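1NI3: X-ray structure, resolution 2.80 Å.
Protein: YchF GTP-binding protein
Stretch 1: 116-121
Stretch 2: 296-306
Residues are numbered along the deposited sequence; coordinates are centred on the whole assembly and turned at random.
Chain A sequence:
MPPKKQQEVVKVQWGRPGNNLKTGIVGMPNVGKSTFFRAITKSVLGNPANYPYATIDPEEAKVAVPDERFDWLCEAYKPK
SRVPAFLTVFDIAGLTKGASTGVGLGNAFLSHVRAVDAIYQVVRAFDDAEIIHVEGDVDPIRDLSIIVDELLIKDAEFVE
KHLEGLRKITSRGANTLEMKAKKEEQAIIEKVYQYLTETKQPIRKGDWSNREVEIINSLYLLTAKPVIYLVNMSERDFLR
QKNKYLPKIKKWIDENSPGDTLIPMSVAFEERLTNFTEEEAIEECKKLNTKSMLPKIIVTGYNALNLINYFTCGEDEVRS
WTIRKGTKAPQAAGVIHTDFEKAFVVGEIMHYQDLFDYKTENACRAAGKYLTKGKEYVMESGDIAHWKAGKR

Stretch 1, residues 116-121: VDAIYQ
Stretch 2 296-306: KIIVTGYNALN

A β-strand that includes Ile119 to Gln121 and continues later in the chain packs against the last turns of a helix that enters from earlier in the chain and ends at Ala304. Their axes approach to 9.2 Å, and their N-to-C directions lie 151° apart, so the two run roughly antiparallel: Tyr120 meets the helix at Ile297 to Gly301, while Ala118 lies beside Leu305, with CA atoms of the two 6.6 Å apart. The contact is small, burying 258 Å² in all.

The backbone is extended from Ala118 to Gln121, with phi/psi of -145/128 at Ala118, -96/135 at Ile119, -108/98 at Tyr120 and -91/107 at Gln121. Side chains therefore alternate: Ala118 and Tyr120 direct CA-to-CB toward the helix, whereas Ile119 (chi1 m, chi2 t) and Gln121 (chi1 t, chi2 t) take no part in the contact.

Tyr120 is the most covered residue of the contact, with 76 Å² of its surface taken up by the helix stretch. With chi1 at -89° and chi2 at -56°, its ring reaches the helix, and OH donates a hydrogen bond to Ile297 O, 3.1 Å away. That carbonyl also accepts the helical bond from Gly301 N, at 3.0 Å from Ile297 O, so it serves two donors. The phenol suits this place because its ring is apolar while its hydroxyl supplies a donor at the far end. Ile297, CA-to-CB sideways, adopts chi1 m and chi2 t, and its CG2 lies 3.5 Å from Tyr120 CE1, giving the ring an aliphatic neighbour.

Gly301 makes room for the hydroxyl: Tyr120 OH sits 3.2 Å from Gly301 CA, and an ideal CB on Gly301 would point toward the strand and fall 2.1 Å from Tyr120 OH, a clash. The helix nevertheless stays regular here, with Gly301 at phi/psi -68/-58. Ile298, Val299 and Tyr302 turn CA-to-CB away from the strand.

At the other end, Leu305 is the first residue to leave helical phi/psi, at -80/8, although its N still bonds to Gly301 O at 3.2 Å. Its CA-to-CB points sideways, but chi1 m (-71°) and chi2 t (168°) bring the end of the side chain nearer, placing Leu305 CD2 3.5 Å from Ala118 CB. The small methyl of Ala118 fits against this longer branched chain. Leu305 CD2 also lies 3.6 Å from Asp117 CB. Asp117, with phi/psi -123/-17 and chi1 m, thus offers its methylene to the leucine, while both carboxylate oxygens are hydrogen-bonded elsewhere in the structure.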

ATOM      1  N   VAL A 116      -2.144  -2.922   9.747  1.00 41.11           N
ATOM      2  CA  VAL A 116      -1.804  -2.700   8.347  1.00 39.74           C
ATOM      3  C   VAL A 116      -1.394  -1.225   8.108  1.00 40.65           C
ATOM      4  O   VAL A 116      -1.514  -0.390   9.012  1.00 41.34           O
ATOM      5  CB  VAL A 116      -3.017  -3.157   7.482  1.00 38.89           C
ATOM      6  CG1 VAL A 116      -3.635  -2.002   6.718  1.00 37.58           C
ATOM      7  CG2 VAL A 116      -2.608  -4.304   6.595  1.00 37.02           C
ATOM      8  N   ASP A 117      -0.897  -0.893   6.916  1.00 40.14           N
ATOM      9  CA  ASP A 117      -0.448   0.483   6.644  1.00 37.26           C
ATOM     10  C   ASP A 117      -1.119   1.181   5.455  1.00 36.92           C
ATOM     11  O   ASP A 117      -1.036   2.399   5.330  1.00 37.33           O
ATOM     12  CB  ASP A 117       1.056   0.477   6.427  1.00 37.92           C
ATOM     13  CG  ASP A 117       1.782  -0.208   7.540  1.00 40.21           C
ATOM     14  OD1 ASP A 117       2.124   0.484   8.531  1.00 39.78           O
ATOM     15  OD2 ASP A 117       1.986  -1.441   7.445  1.00 39.88           O
ATOM     16  N   ALA A 118      -1.760   0.403   4.582  1.00 35.87           N
ATOM     17  CA  ALA A 118      -2.464   0.923   3.413  1.00 34.91           C
ATOM     18  C   ALA A 118      -3.705   0.070   3.165  1.00 33.81           C
ATOM     19  O   ALA A 118      -3.623  -1.157   3.072  1.00 34.34           O
ATOM     20  CB  ALA A 118      -1.544   0.906   2.207  1.00 38.91           C
ATOM     21  N   ILE A 119      -4.843   0.741   3.045  1.00 29.99           N
ATOM     22  CA  ILE A 119      -6.117   0.083   2.836  1.00 28.82           C
ATOM     23  C   ILE A 119      -6.587  -0.020   1.390  1.00 31.89           C
ATOM     24  O   ILE A 119      -6.509   0.937   0.612  1.00 33.94           O
ATOM     25  CB  ILE A 119      -7.230   0.800   3.645  1.00 30.53           C
ATOM     26  CG1 ILE A 119      -7.147   0.406   5.108  1.00 28.03           C
ATOM     27  CG2 ILE A 119      -8.603   0.451   3.105  1.00 32.52           C
ATOM     28  CD1 ILE A 119      -8.238   0.965   5.920  1.00 27.67           C
ATOM     29  N   TYR A 120      -7.071  -1.204   1.048  1.00 32.91           N
ATOM     30  CA  TYR A 120      -7.610  -1.470  -0.271  1.00 35.02           C
ATOM     31  C   TYR A 120      -9.111  -1.575  -0.049  1.00 38.62           C
ATOM     32  O   TYR A 120      -9.599  -2.623   0.359  1.00 43.05           O
ATOM     33  CB  TYR A 120      -7.087  -2.799  -0.783  1.00 33.79           C
ATOM     34  CG  TYR A 120      -5.785  -2.685  -1.536  1.00 36.40           C
ATOM     35  CD1 TYR A 120      -5.682  -1.848  -2.630  1.00 37.32           C
ATOM     36  CD2 TYR A 120      -4.679  -3.461  -1.198  1.00 36.65           C
ATOM     37  CE1 TYR A 120      -4.527  -1.784  -3.380  1.00 39.13           C
ATOM     38  CE2 TYR A 120      -3.509  -3.415  -1.942  1.00 35.30           C
ATOM     39  CZ  TYR A 120      -3.443  -2.571  -3.037  1.00 38.06           C
ATOM     40  OH  TYR A 120      -2.317  -2.510  -3.813  1.00 39.89           O
ATOM     41  N   GLN A 121      -9.847  -0.501  -0.312  1.00 40.38           N
ATOM     42  CA  GLN A 121     -11.294  -0.486  -0.094  1.00 40.04           C
ATOM     43  C   GLN A 121     -12.111  -0.897  -1.297  1.00 39.88           C
ATOM     44  O   GLN A 121     -12.259  -0.134  -2.248  1.00 38.79           O
ATOM     45  CB  GLN A 121     -11.736   0.905   0.368  1.00 41.04           C
ATOM     46  CG  GLN A 121     -13.215   1.029   0.709  1.00 43.67           C
ATOM     47  CD  GLN A 121     -13.455   2.083   1.770  1.00 47.45           C
ATOM     48  OE1 GLN A 121     -14.504   2.729   1.811  1.00 51.68           O
ATOM     49  NE2 GLN A 121     -12.477   2.254   2.649  1.00 49.49           N
ATOM     50  N   LYS A 296      -1.615  -2.659 -12.131  1.00 27.19           N
ATOM     51  CA  LYS A 296      -1.941  -1.311 -11.683  1.00 29.39           C
ATOM     52  C   LYS A 296      -2.260  -1.292 -10.194  1.00 32.77           C
ATOM     53  O   LYS A 296      -1.694  -0.484  -9.454  1.00 36.45           O
ATOM     54  CB  LYS A 296      -3.147  -0.766 -12.432  1.00 32.38           C
ATOM     55  CG  LYS A 296      -3.689   0.538 -11.882  1.00 32.82           C
ATOM     56  CD  LYS A 296      -2.712   1.678 -12.119  1.00 42.66           C
ATOM     57  CE  LYS A 296      -3.338   3.058 -11.857  1.00 46.92           C
ATOM     58  NZ  LYS A 296      -4.402   3.457 -12.851  1.00 46.64           N
ATOM     59  N   ILE A 297      -3.162  -2.161  -9.738  1.00 31.68           N
ATOM     60  CA  ILE A 297      -3.488  -2.174  -8.314  1.00 32.33           C
ATOM     61  C   ILE A 297      -2.221  -2.301  -7.463  1.00 32.88           C
ATOM     62  O   ILE A 297      -1.910  -1.401  -6.676  1.00 28.97           O
ATOM     63  CB  ILE A 297      -4.453  -3.318  -7.978  1.00 34.21           C
ATOM     64  CG1 ILE A 297      -5.840  -3.027  -8.569  1.00 34.91           C
ATOM     65  CG2 ILE A 297      -4.560  -3.489  -6.460  1.00 31.75           C
ATOM     66  CD1 ILE A 297      -6.818  -4.147  -8.448  1.00 34.03           C
ATOM     67  N   ILE A 298      -1.498  -3.408  -7.608  1.00 31.20           N
ATOM     68  CA  ILE A 298      -0.291  -3.592  -6.817  1.00 31.75           C
ATOM     69  C   ILE A 298       0.677  -2.414  -6.845  1.00 30.54           C
ATOM     70  O   ILE A 298       1.170  -1.977  -5.802  1.00 27.22           O
ATOM     71  CB  ILE A 298       0.462  -4.886  -7.226  1.00 33.92           C
ATOM     72  CG1 ILE A 298      -0.194  -6.092  -6.551  1.00 37.45           C
ATOM     73  CG2 ILE A 298       1.924  -4.831  -6.788  1.00 36.59           C
ATOM     74  CD1 ILE A 298      -1.552  -6.392  -7.079  1.00 43.82           C
ATOM     75  N   VAL A 299       0.947  -1.882  -8.026  1.00 31.75           N
ATOM     76  CA  VAL A 299       1.870  -0.759  -8.090  1.00 30.78           C
ATOM     77  C   VAL A 299       1.333   0.363  -7.226  1.00 31.34           C
ATOM     78  O   VAL A 299       2.058   0.902  -6.382  1.00 32.50           O
ATOM     79  CB  VAL A 299       2.026  -0.222  -9.496  1.00 28.50           C
ATOM     80  CG1 VAL A 299       2.831   1.046  -9.459  1.00 29.29           C
ATOM     81  CG2 VAL A 299       2.709  -1.253 -10.372  1.00 29.36           C
ATOM     82  N   THR A 300       0.069   0.721  -7.433  1.00 31.15           N
ATOM     83  CA  THR A 300      -0.520   1.792  -6.648  1.00 33.88           C
ATOM     84  C   THR A 300      -0.321   1.555  -5.151  1.00 34.33           C
ATOM     85  O   THR A 300      -0.061   2.492  -4.393  1.00 30.00           O
ATOM     86  CB  THR A 300      -2.016   1.915  -6.927  1.00 36.65           C
ATOM     87  OG1 THR A 300      -2.251   1.947  -8.342  1.00 37.49           O
ATOM     88  CG2 THR A 300      -2.561   3.189  -6.303  1.00 37.76           C
ATOM     89  N   GLY A 301      -0.434   0.295  -4.741  1.00 37.11           N
ATOM     90  CA  GLY A 301      -0.257  -0.042  -3.341  1.00 37.11           C
ATOM     91  C   GLY A 301       1.189   0.166  -2.935  1.00 37.50           C
ATOM     92  O   GLY A 301       1.489   0.932  -2.004  1.00 37.73           O
ATOM     93  N   TYR A 302       2.085  -0.521  -3.635  1.00 34.82           N
ATOM     94  CA  TYR A 302       3.507  -0.403  -3.379  1.00 33.28           C
ATOM     95  C   TYR A 302       3.914   1.064  -3.270  1.00 32.66           C
ATOM     96  O   TYR A 302       4.650   1.442  -2.370  1.00 32.81           O
ATOM     97  CB  TYR A 302       4.283  -1.063  -4.509  1.00 34.18           C
ATOM     98  CG  TYR A 302       5.751  -1.256  -4.208  1.00 35.59           C
ATOM     99  CD1 TYR A 302       6.195  -2.379  -3.525  1.00 37.60           C
ATOM    100  CD2 TYR A 302       6.694  -0.347  -4.655  1.00 37.38           C
ATOM    101  CE1 TYR A 302       7.542  -2.603  -3.308  1.00 38.43           C
ATOM    102  CE2 TYR A 302       8.044  -0.546  -4.437  1.00 39.32           C
ATOM    103  CZ  TYR A 302       8.467  -1.682  -3.770  1.00 40.44           C
ATOM    104  OH  TYR A 302       9.808  -1.912  -3.606  1.00 44.79           O
ATOM    105  N   ASN A 303       3.418   1.891  -4.183  1.00 33.39           N
ATOM    106  CA  ASN A 303       3.748   3.313  -4.175  1.00 36.10           C
ATOM    107  C   ASN A 303       3.145   4.088  -3.013  1.00 38.26           C
ATOM    108  O   ASN A 303       3.841   4.867  -2.353  1.00 38.97           O
ATOM    109  CB  ASN A 303       3.329   3.981  -5.485  1.00 38.29           C
ATOM    110  CG  ASN A 303       4.263   3.644  -6.639  1.00 39.74           C
ATOM    111  OD1 ASN A 303       5.476   3.504  -6.453  1.00 43.56           O
ATOM    112  ND2 ASN A 303       3.708   3.549  -7.843  1.00 36.62           N
ATOM    113  N   ALA A 304       1.849   3.896  -2.776  1.00 41.06           N
ATOM    114  CA  ALA A 304       1.125   4.572  -1.690  1.00 40.77           C
ATOM    115  C   ALA A 304       1.861   4.436  -0.375  1.00 38.51           C
ATOM    116  O   ALA A 304       1.817   5.321   0.469  1.00 37.53           O
ATOM    117  CB  ALA A 304      -0.269   3.971  -1.552  1.00 43.10           C
ATOM    118  N   LEU A 305       2.533   3.306  -0.214  1.00 37.42           N
ATOM    119  CA  LEU A 305       3.296   3.038   0.987  1.00 38.02           C
ATOM    120  C   LEU A 305       4.658   3.738   0.974  1.00 39.80           C
ATOM    121  O   LEU A 305       5.485   3.502   1.857  1.00 41.96           O
ATOM    122  CB  LEU A 305       3.495   1.523   1.142  1.00 34.48           C
ATOM    123  CG  LEU A 305       2.260   0.697   1.505  1.00 32.68           C
ATOM    124  CD1 LEU A 305       2.584  -0.775   1.333  1.00 31.49           C
ATOM    125  CD2 LEU A 305       1.832   0.998   2.945  1.00 27.73           C
ATOM    126  N   ASN A 306       4.884   4.599  -0.017  1.00 39.11           N
ATOM    127  CA  ASN A 306       6.154   5.313  -0.161  1.00 42.43           C
ATOM    128  C   ASN A 306       7.348   4.371  -0.294  1.00 43.53           C
ATOM    129  O   ASN A 306       8.388   4.566   0.342  1.00 43.51           O
ATOM    130  CB  ASN A 306       6.401   6.255   1.024  1.00 44.56           C
ATOM    131  CG  ASN A 306       5.794   7.629   0.817  1.00 48.87           C
ATOM    132  OD1 ASN A 306       5.901   8.210  -0.260  1.00 47.62           O
ATOM    133  ND2 ASN A 306       5.169   8.165   1.863  1.00 51.57           N
TER